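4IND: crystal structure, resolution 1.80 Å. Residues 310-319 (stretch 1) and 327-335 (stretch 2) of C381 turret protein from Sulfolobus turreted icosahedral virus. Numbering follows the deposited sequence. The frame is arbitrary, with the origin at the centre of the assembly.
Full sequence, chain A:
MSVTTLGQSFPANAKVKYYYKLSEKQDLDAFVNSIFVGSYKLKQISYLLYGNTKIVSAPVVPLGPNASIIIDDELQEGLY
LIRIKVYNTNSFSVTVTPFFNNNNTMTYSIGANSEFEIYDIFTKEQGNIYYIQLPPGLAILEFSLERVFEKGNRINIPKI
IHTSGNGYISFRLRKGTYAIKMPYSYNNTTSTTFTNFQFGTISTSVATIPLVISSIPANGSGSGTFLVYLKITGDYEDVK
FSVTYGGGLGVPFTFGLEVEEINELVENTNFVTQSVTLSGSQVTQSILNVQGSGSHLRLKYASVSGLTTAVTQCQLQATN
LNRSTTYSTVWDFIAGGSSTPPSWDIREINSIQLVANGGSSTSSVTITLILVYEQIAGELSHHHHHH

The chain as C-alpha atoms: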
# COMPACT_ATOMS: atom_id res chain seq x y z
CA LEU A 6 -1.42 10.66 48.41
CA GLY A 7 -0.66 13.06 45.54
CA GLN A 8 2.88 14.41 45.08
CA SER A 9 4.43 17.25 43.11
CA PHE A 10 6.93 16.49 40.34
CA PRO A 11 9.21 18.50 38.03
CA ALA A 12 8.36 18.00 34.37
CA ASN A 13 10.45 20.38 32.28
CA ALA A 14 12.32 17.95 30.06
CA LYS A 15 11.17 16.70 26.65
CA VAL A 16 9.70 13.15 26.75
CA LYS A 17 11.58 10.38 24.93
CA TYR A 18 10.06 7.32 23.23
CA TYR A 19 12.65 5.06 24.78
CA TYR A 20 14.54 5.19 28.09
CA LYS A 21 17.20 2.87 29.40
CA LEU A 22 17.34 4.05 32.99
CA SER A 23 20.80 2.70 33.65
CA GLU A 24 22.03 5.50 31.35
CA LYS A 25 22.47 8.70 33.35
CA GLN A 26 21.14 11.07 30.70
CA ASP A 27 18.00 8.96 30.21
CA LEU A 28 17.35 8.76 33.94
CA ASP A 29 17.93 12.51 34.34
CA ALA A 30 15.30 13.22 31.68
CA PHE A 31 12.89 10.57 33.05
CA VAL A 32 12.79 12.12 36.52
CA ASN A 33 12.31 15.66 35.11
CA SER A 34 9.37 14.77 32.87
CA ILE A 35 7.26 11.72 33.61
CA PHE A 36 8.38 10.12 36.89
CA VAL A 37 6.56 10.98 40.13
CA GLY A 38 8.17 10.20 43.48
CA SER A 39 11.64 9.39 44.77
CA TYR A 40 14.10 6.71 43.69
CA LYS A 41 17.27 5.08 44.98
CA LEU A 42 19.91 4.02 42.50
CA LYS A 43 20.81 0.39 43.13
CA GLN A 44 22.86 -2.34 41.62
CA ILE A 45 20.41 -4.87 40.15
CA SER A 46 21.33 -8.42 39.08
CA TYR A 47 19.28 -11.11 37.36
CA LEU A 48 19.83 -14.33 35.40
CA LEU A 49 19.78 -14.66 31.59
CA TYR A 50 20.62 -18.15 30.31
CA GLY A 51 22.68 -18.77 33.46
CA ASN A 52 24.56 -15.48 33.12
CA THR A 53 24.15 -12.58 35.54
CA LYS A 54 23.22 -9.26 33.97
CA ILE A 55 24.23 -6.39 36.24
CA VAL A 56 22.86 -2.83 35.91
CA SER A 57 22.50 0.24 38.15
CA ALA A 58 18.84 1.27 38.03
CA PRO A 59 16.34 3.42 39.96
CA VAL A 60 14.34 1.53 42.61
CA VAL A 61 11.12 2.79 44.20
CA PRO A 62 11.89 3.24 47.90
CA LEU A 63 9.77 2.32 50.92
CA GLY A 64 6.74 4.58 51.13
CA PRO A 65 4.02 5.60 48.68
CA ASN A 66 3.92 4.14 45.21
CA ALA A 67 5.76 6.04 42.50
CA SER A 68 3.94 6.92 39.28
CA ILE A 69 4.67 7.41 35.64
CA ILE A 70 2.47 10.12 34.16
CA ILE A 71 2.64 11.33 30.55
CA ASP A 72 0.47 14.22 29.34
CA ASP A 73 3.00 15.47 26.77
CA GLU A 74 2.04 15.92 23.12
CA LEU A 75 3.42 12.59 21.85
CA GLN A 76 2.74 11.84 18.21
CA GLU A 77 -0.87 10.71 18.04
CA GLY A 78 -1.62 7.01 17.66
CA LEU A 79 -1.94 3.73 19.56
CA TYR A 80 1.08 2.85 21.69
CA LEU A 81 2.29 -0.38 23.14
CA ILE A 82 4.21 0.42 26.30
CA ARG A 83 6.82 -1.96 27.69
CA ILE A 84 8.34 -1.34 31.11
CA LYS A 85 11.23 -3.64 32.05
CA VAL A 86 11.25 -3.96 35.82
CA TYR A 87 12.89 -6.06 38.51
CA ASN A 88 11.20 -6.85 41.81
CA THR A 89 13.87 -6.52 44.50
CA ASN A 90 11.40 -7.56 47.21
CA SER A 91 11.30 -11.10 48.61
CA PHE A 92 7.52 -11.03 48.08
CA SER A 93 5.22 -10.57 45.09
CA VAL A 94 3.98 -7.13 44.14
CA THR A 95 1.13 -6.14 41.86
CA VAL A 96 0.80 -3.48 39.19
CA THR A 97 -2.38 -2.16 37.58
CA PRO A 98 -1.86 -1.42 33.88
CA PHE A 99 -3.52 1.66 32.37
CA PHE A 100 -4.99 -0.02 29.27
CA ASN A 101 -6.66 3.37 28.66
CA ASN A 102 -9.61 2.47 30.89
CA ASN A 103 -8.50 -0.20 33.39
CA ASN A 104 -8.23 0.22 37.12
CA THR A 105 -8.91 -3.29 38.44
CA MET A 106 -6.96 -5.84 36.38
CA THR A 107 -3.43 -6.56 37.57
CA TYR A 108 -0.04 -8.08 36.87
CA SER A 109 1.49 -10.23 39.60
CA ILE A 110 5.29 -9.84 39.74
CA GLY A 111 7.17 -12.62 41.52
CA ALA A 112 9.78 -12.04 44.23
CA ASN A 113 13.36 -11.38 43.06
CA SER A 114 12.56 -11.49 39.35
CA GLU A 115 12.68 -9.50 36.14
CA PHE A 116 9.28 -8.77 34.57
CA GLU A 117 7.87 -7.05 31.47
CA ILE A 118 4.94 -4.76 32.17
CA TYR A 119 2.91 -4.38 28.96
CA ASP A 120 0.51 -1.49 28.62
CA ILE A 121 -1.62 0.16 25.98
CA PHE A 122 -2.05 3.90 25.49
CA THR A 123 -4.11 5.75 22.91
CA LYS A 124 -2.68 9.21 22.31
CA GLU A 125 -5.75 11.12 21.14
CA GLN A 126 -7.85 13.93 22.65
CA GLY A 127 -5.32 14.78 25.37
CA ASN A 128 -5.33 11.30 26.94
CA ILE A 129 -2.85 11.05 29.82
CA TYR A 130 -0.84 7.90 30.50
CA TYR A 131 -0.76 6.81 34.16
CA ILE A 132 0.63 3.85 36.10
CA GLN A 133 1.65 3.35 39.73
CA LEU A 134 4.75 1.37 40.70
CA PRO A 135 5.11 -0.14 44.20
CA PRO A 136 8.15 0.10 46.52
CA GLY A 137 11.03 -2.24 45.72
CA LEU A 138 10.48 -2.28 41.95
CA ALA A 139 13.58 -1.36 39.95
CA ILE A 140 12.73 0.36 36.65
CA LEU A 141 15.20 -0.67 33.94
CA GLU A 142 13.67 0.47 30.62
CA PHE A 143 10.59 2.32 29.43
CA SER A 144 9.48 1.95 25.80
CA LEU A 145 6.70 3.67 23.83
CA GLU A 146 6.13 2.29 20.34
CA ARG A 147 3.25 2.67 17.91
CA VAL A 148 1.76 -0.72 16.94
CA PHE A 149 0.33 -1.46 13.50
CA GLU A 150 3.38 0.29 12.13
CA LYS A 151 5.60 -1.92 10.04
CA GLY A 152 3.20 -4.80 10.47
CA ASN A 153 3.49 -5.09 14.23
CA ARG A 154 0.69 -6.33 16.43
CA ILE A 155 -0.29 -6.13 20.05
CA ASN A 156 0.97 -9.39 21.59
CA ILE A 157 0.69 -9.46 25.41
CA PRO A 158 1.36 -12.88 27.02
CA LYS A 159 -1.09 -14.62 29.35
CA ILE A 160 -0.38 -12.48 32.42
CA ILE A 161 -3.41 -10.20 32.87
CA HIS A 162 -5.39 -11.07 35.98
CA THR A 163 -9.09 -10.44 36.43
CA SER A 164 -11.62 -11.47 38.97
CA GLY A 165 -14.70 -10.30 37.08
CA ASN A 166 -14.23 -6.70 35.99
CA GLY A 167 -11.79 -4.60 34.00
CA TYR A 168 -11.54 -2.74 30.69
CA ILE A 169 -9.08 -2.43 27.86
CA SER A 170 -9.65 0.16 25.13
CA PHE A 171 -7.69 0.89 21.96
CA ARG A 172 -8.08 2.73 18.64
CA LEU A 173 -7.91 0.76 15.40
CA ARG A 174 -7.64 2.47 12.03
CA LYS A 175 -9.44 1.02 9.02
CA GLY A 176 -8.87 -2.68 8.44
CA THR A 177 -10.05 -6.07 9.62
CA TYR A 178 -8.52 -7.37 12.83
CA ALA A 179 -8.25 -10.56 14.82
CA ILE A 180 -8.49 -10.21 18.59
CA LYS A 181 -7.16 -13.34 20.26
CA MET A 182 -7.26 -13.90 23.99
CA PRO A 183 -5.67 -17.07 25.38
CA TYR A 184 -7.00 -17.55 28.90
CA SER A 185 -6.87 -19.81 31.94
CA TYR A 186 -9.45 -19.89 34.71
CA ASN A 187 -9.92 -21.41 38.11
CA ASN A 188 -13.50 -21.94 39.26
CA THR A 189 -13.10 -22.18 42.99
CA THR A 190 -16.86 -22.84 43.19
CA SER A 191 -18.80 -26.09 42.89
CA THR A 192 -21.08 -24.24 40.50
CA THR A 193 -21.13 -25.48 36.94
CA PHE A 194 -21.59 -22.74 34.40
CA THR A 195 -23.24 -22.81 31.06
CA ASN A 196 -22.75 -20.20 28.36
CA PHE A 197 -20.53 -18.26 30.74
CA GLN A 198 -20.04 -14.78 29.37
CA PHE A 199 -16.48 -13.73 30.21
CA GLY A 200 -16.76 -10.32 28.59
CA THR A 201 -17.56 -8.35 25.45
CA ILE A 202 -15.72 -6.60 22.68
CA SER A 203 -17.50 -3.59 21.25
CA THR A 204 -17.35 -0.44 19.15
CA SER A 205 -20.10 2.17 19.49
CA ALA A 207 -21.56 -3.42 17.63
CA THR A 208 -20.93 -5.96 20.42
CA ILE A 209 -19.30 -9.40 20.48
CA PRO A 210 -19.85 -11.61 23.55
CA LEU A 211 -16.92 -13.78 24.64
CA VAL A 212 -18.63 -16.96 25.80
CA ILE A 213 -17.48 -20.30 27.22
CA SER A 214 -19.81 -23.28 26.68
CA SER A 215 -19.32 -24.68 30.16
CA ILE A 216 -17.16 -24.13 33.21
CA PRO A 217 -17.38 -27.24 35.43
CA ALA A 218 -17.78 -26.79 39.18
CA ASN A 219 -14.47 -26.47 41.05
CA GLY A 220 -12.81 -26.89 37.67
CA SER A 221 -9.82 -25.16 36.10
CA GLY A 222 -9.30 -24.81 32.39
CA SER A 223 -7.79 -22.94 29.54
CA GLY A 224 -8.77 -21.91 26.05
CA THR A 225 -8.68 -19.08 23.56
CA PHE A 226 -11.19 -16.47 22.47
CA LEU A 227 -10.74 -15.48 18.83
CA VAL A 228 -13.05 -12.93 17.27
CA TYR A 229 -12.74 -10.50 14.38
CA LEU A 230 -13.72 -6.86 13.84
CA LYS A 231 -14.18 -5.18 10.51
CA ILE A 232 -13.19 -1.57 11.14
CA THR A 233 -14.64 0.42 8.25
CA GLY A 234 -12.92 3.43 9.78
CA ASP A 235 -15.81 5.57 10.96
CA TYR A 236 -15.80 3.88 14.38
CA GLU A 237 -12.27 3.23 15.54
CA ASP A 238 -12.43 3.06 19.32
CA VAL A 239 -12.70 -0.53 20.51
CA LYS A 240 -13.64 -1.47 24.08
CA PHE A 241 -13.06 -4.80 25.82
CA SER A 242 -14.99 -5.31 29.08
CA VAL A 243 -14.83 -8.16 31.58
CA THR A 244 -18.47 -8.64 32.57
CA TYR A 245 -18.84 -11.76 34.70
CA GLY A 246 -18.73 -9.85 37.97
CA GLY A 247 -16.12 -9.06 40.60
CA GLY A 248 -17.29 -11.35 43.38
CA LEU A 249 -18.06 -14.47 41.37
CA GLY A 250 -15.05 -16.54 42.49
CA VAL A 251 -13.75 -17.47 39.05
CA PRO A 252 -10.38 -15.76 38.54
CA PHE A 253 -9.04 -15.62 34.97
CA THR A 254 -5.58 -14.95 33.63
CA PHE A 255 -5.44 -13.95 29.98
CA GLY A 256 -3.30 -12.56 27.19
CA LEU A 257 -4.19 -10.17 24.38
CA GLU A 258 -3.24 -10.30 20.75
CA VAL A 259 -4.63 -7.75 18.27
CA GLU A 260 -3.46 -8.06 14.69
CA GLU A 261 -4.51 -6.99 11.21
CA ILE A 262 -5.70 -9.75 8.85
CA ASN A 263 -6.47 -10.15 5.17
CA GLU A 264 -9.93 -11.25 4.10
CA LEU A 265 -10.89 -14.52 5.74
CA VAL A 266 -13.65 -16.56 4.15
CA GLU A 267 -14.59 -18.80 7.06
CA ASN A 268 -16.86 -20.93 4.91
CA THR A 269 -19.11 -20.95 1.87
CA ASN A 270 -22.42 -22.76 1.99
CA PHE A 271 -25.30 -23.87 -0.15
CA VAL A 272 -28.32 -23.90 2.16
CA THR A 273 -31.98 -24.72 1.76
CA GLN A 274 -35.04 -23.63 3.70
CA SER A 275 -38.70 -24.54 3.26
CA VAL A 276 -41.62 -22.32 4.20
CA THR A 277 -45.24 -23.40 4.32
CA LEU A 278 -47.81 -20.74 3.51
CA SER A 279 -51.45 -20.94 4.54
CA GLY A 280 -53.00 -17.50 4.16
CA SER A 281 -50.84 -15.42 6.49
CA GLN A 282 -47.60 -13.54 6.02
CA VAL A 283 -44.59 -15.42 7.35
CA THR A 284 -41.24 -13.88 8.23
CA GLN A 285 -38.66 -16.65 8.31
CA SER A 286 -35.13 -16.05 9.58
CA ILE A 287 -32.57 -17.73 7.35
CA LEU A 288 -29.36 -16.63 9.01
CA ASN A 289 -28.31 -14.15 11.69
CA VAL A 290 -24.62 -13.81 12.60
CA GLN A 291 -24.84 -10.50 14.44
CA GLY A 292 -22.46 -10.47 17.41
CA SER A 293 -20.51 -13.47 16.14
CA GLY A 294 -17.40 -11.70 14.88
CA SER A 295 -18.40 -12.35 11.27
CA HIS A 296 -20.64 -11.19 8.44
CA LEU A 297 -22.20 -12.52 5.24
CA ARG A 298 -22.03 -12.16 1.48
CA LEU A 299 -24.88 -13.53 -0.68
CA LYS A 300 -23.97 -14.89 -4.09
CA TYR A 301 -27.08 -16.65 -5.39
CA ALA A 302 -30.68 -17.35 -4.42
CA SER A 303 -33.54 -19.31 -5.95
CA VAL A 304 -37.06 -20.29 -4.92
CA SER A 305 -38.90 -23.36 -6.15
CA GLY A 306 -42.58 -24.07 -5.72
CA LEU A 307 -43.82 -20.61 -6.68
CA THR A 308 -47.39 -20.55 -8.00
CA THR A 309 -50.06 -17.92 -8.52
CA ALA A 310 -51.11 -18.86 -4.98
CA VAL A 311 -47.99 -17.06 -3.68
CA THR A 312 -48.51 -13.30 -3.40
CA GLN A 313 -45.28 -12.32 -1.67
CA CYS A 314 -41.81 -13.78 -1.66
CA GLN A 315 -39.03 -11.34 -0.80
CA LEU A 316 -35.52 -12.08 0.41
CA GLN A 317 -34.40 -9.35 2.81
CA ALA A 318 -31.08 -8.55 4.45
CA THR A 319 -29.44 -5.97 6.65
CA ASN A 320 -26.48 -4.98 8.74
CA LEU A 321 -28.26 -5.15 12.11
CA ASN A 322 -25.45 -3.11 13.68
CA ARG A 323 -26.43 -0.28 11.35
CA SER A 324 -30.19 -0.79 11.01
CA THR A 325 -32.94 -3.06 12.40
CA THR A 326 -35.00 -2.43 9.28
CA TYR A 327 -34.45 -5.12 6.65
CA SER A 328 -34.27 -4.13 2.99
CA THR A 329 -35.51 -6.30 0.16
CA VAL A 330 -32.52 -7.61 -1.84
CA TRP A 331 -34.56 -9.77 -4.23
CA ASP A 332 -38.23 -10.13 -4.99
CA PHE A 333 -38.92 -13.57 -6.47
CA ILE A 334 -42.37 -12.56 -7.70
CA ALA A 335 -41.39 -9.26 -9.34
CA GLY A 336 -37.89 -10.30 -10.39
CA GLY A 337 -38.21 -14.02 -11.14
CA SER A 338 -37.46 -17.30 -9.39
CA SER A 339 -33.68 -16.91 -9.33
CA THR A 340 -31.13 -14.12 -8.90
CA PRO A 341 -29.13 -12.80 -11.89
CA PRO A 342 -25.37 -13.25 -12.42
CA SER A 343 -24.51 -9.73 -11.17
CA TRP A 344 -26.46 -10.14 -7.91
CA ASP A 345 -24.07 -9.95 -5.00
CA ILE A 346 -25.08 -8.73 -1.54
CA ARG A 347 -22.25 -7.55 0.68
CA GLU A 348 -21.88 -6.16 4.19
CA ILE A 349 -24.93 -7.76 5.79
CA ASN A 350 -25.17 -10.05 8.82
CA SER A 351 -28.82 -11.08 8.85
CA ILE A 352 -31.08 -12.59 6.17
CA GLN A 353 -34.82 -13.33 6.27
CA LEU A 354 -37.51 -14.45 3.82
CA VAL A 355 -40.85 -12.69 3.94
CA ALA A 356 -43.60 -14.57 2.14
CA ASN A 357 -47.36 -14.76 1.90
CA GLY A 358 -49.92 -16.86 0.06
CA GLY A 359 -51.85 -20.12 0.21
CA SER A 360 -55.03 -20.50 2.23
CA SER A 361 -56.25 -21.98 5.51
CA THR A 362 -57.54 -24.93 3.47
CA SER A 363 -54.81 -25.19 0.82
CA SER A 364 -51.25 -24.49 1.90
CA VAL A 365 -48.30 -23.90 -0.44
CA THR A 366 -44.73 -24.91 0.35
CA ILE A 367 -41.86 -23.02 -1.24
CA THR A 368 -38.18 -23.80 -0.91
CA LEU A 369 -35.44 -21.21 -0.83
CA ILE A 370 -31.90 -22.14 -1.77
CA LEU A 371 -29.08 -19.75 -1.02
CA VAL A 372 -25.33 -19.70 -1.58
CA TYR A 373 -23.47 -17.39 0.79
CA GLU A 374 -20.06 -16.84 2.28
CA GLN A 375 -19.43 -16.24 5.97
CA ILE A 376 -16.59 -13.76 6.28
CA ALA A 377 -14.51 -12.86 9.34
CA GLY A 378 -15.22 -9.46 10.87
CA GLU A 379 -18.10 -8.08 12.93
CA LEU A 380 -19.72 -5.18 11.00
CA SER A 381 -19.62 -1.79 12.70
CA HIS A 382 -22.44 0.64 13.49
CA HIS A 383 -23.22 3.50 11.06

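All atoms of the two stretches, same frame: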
# COMPACT_ATOMS: atom_id res chain seq x y z
N ALA A 310 -50.61 -18.87 -6.36
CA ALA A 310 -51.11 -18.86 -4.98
C ALA A 310 -50.17 -18.13 -4.02
O ALA A 310 -50.54 -17.87 -2.88
CB ALA A 310 -51.36 -20.28 -4.50
N VAL A 311 -48.96 -17.82 -4.48
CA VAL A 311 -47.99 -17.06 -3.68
C VAL A 311 -48.03 -15.60 -4.09
O VAL A 311 -47.80 -15.26 -5.25
CB VAL A 311 -46.55 -17.60 -3.87
CG1 VAL A 311 -45.57 -16.90 -2.91
CG2 VAL A 311 -46.52 -19.10 -3.66
N THR A 312 -48.33 -14.73 -3.13
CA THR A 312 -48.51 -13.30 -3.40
C THR A 312 -47.30 -12.47 -2.99
O THR A 312 -47.12 -11.35 -3.46
CB THR A 312 -49.72 -12.76 -2.64
OG1 THR A 312 -49.54 -12.96 -1.23
CG2 THR A 312 -50.99 -13.46 -3.09
N GLN A 313 -46.48 -13.02 -2.10
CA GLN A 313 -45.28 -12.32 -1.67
C GLN A 313 -44.16 -13.30 -1.42
O GLN A 313 -44.36 -14.34 -0.80
CB GLN A 313 -45.54 -11.50 -0.41
CG GLN A 313 -44.28 -10.80 0.12
CD GLN A 313 -44.52 -10.05 1.43
OE1 GLN A 313 -45.43 -10.38 2.20
NE2 GLN A 313 -43.71 -9.03 1.68
N CYS A 314 -42.98 -12.96 -1.90
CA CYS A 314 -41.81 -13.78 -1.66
C CYS A 314 -40.59 -12.90 -1.85
O CYS A 314 -40.09 -12.77 -2.97
CB CYS A 314 -41.80 -14.98 -2.61
SG CYS A 314 -40.51 -16.20 -2.24
N GLN A 315 -40.16 -12.26 -0.77
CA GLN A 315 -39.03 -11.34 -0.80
C GLN A 315 -37.92 -11.80 0.13
O GLN A 315 -38.16 -12.09 1.31
CB GLN A 315 -39.48 -9.94 -0.40
CG GLN A 315 -40.49 -9.33 -1.35
CD GLN A 315 -41.06 -8.03 -0.84
OE1 GLN A 315 -41.21 -7.83 0.36
NE2 GLN A 315 -41.38 -7.13 -1.76
N LEU A 316 -36.71 -11.87 -0.41
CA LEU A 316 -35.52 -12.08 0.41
C LEU A 316 -35.07 -10.71 0.91
O LEU A 316 -34.97 -9.75 0.12
CB LEU A 316 -34.42 -12.73 -0.43
CG LEU A 316 -33.21 -13.23 0.35
CD1 LEU A 316 -33.64 -14.30 1.34
CD2 LEU A 316 -32.15 -13.76 -0.60
N GLN A 317 -34.82 -10.61 2.22
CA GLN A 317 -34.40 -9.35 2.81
C GLN A 317 -33.14 -9.53 3.64
O GLN A 317 -32.90 -10.61 4.19
CB GLN A 317 -35.52 -8.78 3.70
CG GLN A 317 -36.87 -8.75 3.03
CD GLN A 317 -37.89 -8.01 3.84
OE1 GLN A 317 -37.96 -8.15 5.07
NE2 GLN A 317 -38.68 -7.19 3.17
N ALA A 318 -32.34 -8.47 3.74
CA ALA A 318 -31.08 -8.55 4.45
C ALA A 318 -30.80 -7.22 5.09
O ALA A 318 -31.39 -6.21 4.71
CB ALA A 318 -29.97 -8.90 3.49
N THR A 319 -29.92 -7.22 6.08
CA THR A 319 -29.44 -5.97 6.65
C THR A 319 -28.16 -6.16 7.44
O THR A 319 -27.79 -7.29 7.80
CB THR A 319 -30.49 -5.32 7.58
OG1 THR A 319 -30.07 -3.98 7.91
CG2 THR A 319 -30.64 -6.12 8.86
N TYR A 327 -34.95 -4.30 7.74
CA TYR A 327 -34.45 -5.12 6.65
C TYR A 327 -34.81 -4.48 5.31
O TYR A 327 -35.90 -3.93 5.15
CB TYR A 327 -35.04 -6.53 6.73
CG TYR A 327 -34.46 -7.39 7.84
CD1 TYR A 327 -33.54 -8.38 7.56
CD2 TYR A 327 -34.83 -7.20 9.16
CE1 TYR A 327 -33.01 -9.17 8.56
CE2 TYR A 327 -34.30 -7.98 10.17
CZ TYR A 327 -33.39 -8.96 9.86
OH TYR A 327 -32.85 -9.76 10.85
N SER A 328 -33.91 -4.56 4.34
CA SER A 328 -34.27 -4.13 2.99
C SER A 328 -34.36 -5.33 2.07
O SER A 328 -33.62 -6.30 2.20
CB SER A 328 -33.29 -3.08 2.44
OG SER A 328 -31.96 -3.31 2.88
N THR A 329 -35.32 -5.26 1.15
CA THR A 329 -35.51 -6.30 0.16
C THR A 329 -34.31 -6.31 -0.78
O THR A 329 -33.95 -5.26 -1.33
CB THR A 329 -36.79 -6.07 -0.63
OG1 THR A 329 -37.91 -6.10 0.27
CG2 THR A 329 -36.98 -7.13 -1.70
N VAL A 330 -33.67 -7.48 -0.93
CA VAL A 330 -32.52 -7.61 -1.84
C VAL A 330 -32.89 -8.41 -3.10
O VAL A 330 -32.18 -8.39 -4.11
CB VAL A 330 -31.31 -8.23 -1.15
CG1 VAL A 330 -30.72 -7.26 -0.12
CG2 VAL A 330 -31.68 -9.56 -0.49
N TRP A 331 -34.00 -9.13 -3.04
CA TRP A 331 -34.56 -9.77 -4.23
C TRP A 331 -36.02 -10.10 -4.02
O TRP A 331 -36.42 -10.59 -2.96
CB TRP A 331 -33.81 -11.05 -4.62
CG TRP A 331 -34.23 -11.52 -5.98
CD1 TRP A 331 -35.06 -12.58 -6.26
CD2 TRP A 331 -33.89 -10.93 -7.24
NE1 TRP A 331 -35.24 -12.68 -7.61
CE2 TRP A 331 -34.54 -11.67 -8.24
CE3 TRP A 331 -33.10 -9.83 -7.62
CZ2 TRP A 331 -34.42 -11.37 -9.61
CZ3 TRP A 331 -32.98 -9.52 -8.97
CH2 TRP A 331 -33.63 -10.29 -9.95
N ASP A 332 -36.82 -9.83 -5.04
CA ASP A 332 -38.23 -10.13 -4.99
C ASP A 332 -38.49 -11.22 -6.02
O ASP A 332 -38.38 -10.98 -7.23
CB ASP A 332 -39.05 -8.88 -5.29
CG ASP A 332 -40.54 -9.11 -5.17
OD1 ASP A 332 -40.99 -10.25 -5.41
OD2 ASP A 332 -41.26 -8.16 -4.82
N PHE A 333 -38.80 -12.43 -5.56
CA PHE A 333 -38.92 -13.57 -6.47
C PHE A 333 -40.17 -13.52 -7.33
O PHE A 333 -40.25 -14.18 -8.36
CB PHE A 333 -38.83 -14.89 -5.69
CG PHE A 333 -37.50 -15.10 -5.05
CD1 PHE A 333 -36.46 -15.68 -5.76
CD2 PHE A 333 -37.27 -14.70 -3.74
CE1 PHE A 333 -35.21 -15.87 -5.17
CE2 PHE A 333 -36.03 -14.89 -3.15
CZ PHE A 333 -35.00 -15.47 -3.86
N ILE A 334 -41.16 -12.74 -6.90
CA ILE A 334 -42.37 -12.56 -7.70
C ILE A 334 -42.09 -11.54 -8.80
O ILE A 334 -42.28 -11.82 -9.97
CB ILE A 334 -43.55 -12.06 -6.85
CG1 ILE A 334 -43.80 -12.99 -5.65
CG2 ILE A 334 -44.80 -11.91 -7.71
CD1 ILE A 334 -44.09 -14.42 -6.03
N ALA A 335 -41.64 -10.36 -8.41
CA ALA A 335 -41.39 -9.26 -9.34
C ALA A 335 -40.18 -9.51 -10.24
O ALA A 335 -40.18 -9.13 -11.41
CB ALA A 335 -41.21 -7.95 -8.57

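The two stretches pair as antiparallel strands, interrupted by a beta bulge, and bury 805 Å² between them. Stretch 2 begins with Tyr327, which lies beside the end of stretch 1. Its ring receives the methyl of Thr319 over one face, with Thr319 CG2 3.9 Å from the centroid of the Tyr327 ring. The flat aromatic surface suits this CH-pi contact. Gln317 O sits at the ring edge.

Ser328 makes a reciprocal backbone pair with Ala318. Ser328 N donates to Ala318 O at 3.0 Å, and Ala318 N donates to Ser328 O, also at 3.0 Å. Ser328 OG adds a weak bond to Ala318 O at 3.5 Å. Gln317 CA also approaches Ser328 O, at 3.2 Å.

Thr329 faces Gln317 across a non-hydrogen-bonded pair. The backbones come close here, with 4.2 Å between Gln317 CA and Thr329 CA. The side chains supply the bond instead: Gln317 NE2 donates to Thr329 OG1 at 3.2 Å.

Val330 marks the bulge, where the chain turns a corner. Leu316 O serves two successive amides. Its bond from Val330 N is short, 2.8 Å to Leu316 O; that from Trp331 N is weak, 3.4 Å to Leu316 O. The branched Val330 side chain reaches two apolar neighbours. Val330 CG2 lies 4.1 Å from Leu316 CG, and Val330 CG1 lies 4.0 Å from Ala318 CB. All three residues are buried.

Trp331 joins mainly through its backbone. Leu316 N donates to Trp331 O at 2.9 Å. The indole leads away from stretch 1, so this large residue gives little of its surface to the contact.

Asp332 lies on the same face as Gln315, Gln317 and Thr329, all partly exposed and polar. Gln315 NE2 donates to Asp332 OD2 at 3.2 Å. Gln313 NE2 in turn holds Gln315 OE1 at 3.1 Å. Asp332 OD1 accepts from two amides ahead, Ile334 N at 2.9 Å and Ala335 N at 3.1 Å from Asp332 OD1. The carboxylate thus ties the strand pairing to the residues that follow.

Phe333 N donates to Cys314 O at 2.9 Å. The buried ring packs against apolar groups of stretch 1: Phe333 CE2 is 3.8 Å from Leu316 CB, and Phe333 CD2 is 3.9 Å from Cys314 SG. The sulfur approaches the ring obliquely.

Ile334 points toward stretch 1. Ile334 CG1 lies 4.1 Å and Ile334 CD1 4.2 Å from Cys314 CB, and Ile334 CD1 also lies 4.3 Å from Val311 CG1. Ala335 makes no contact with stretch 1.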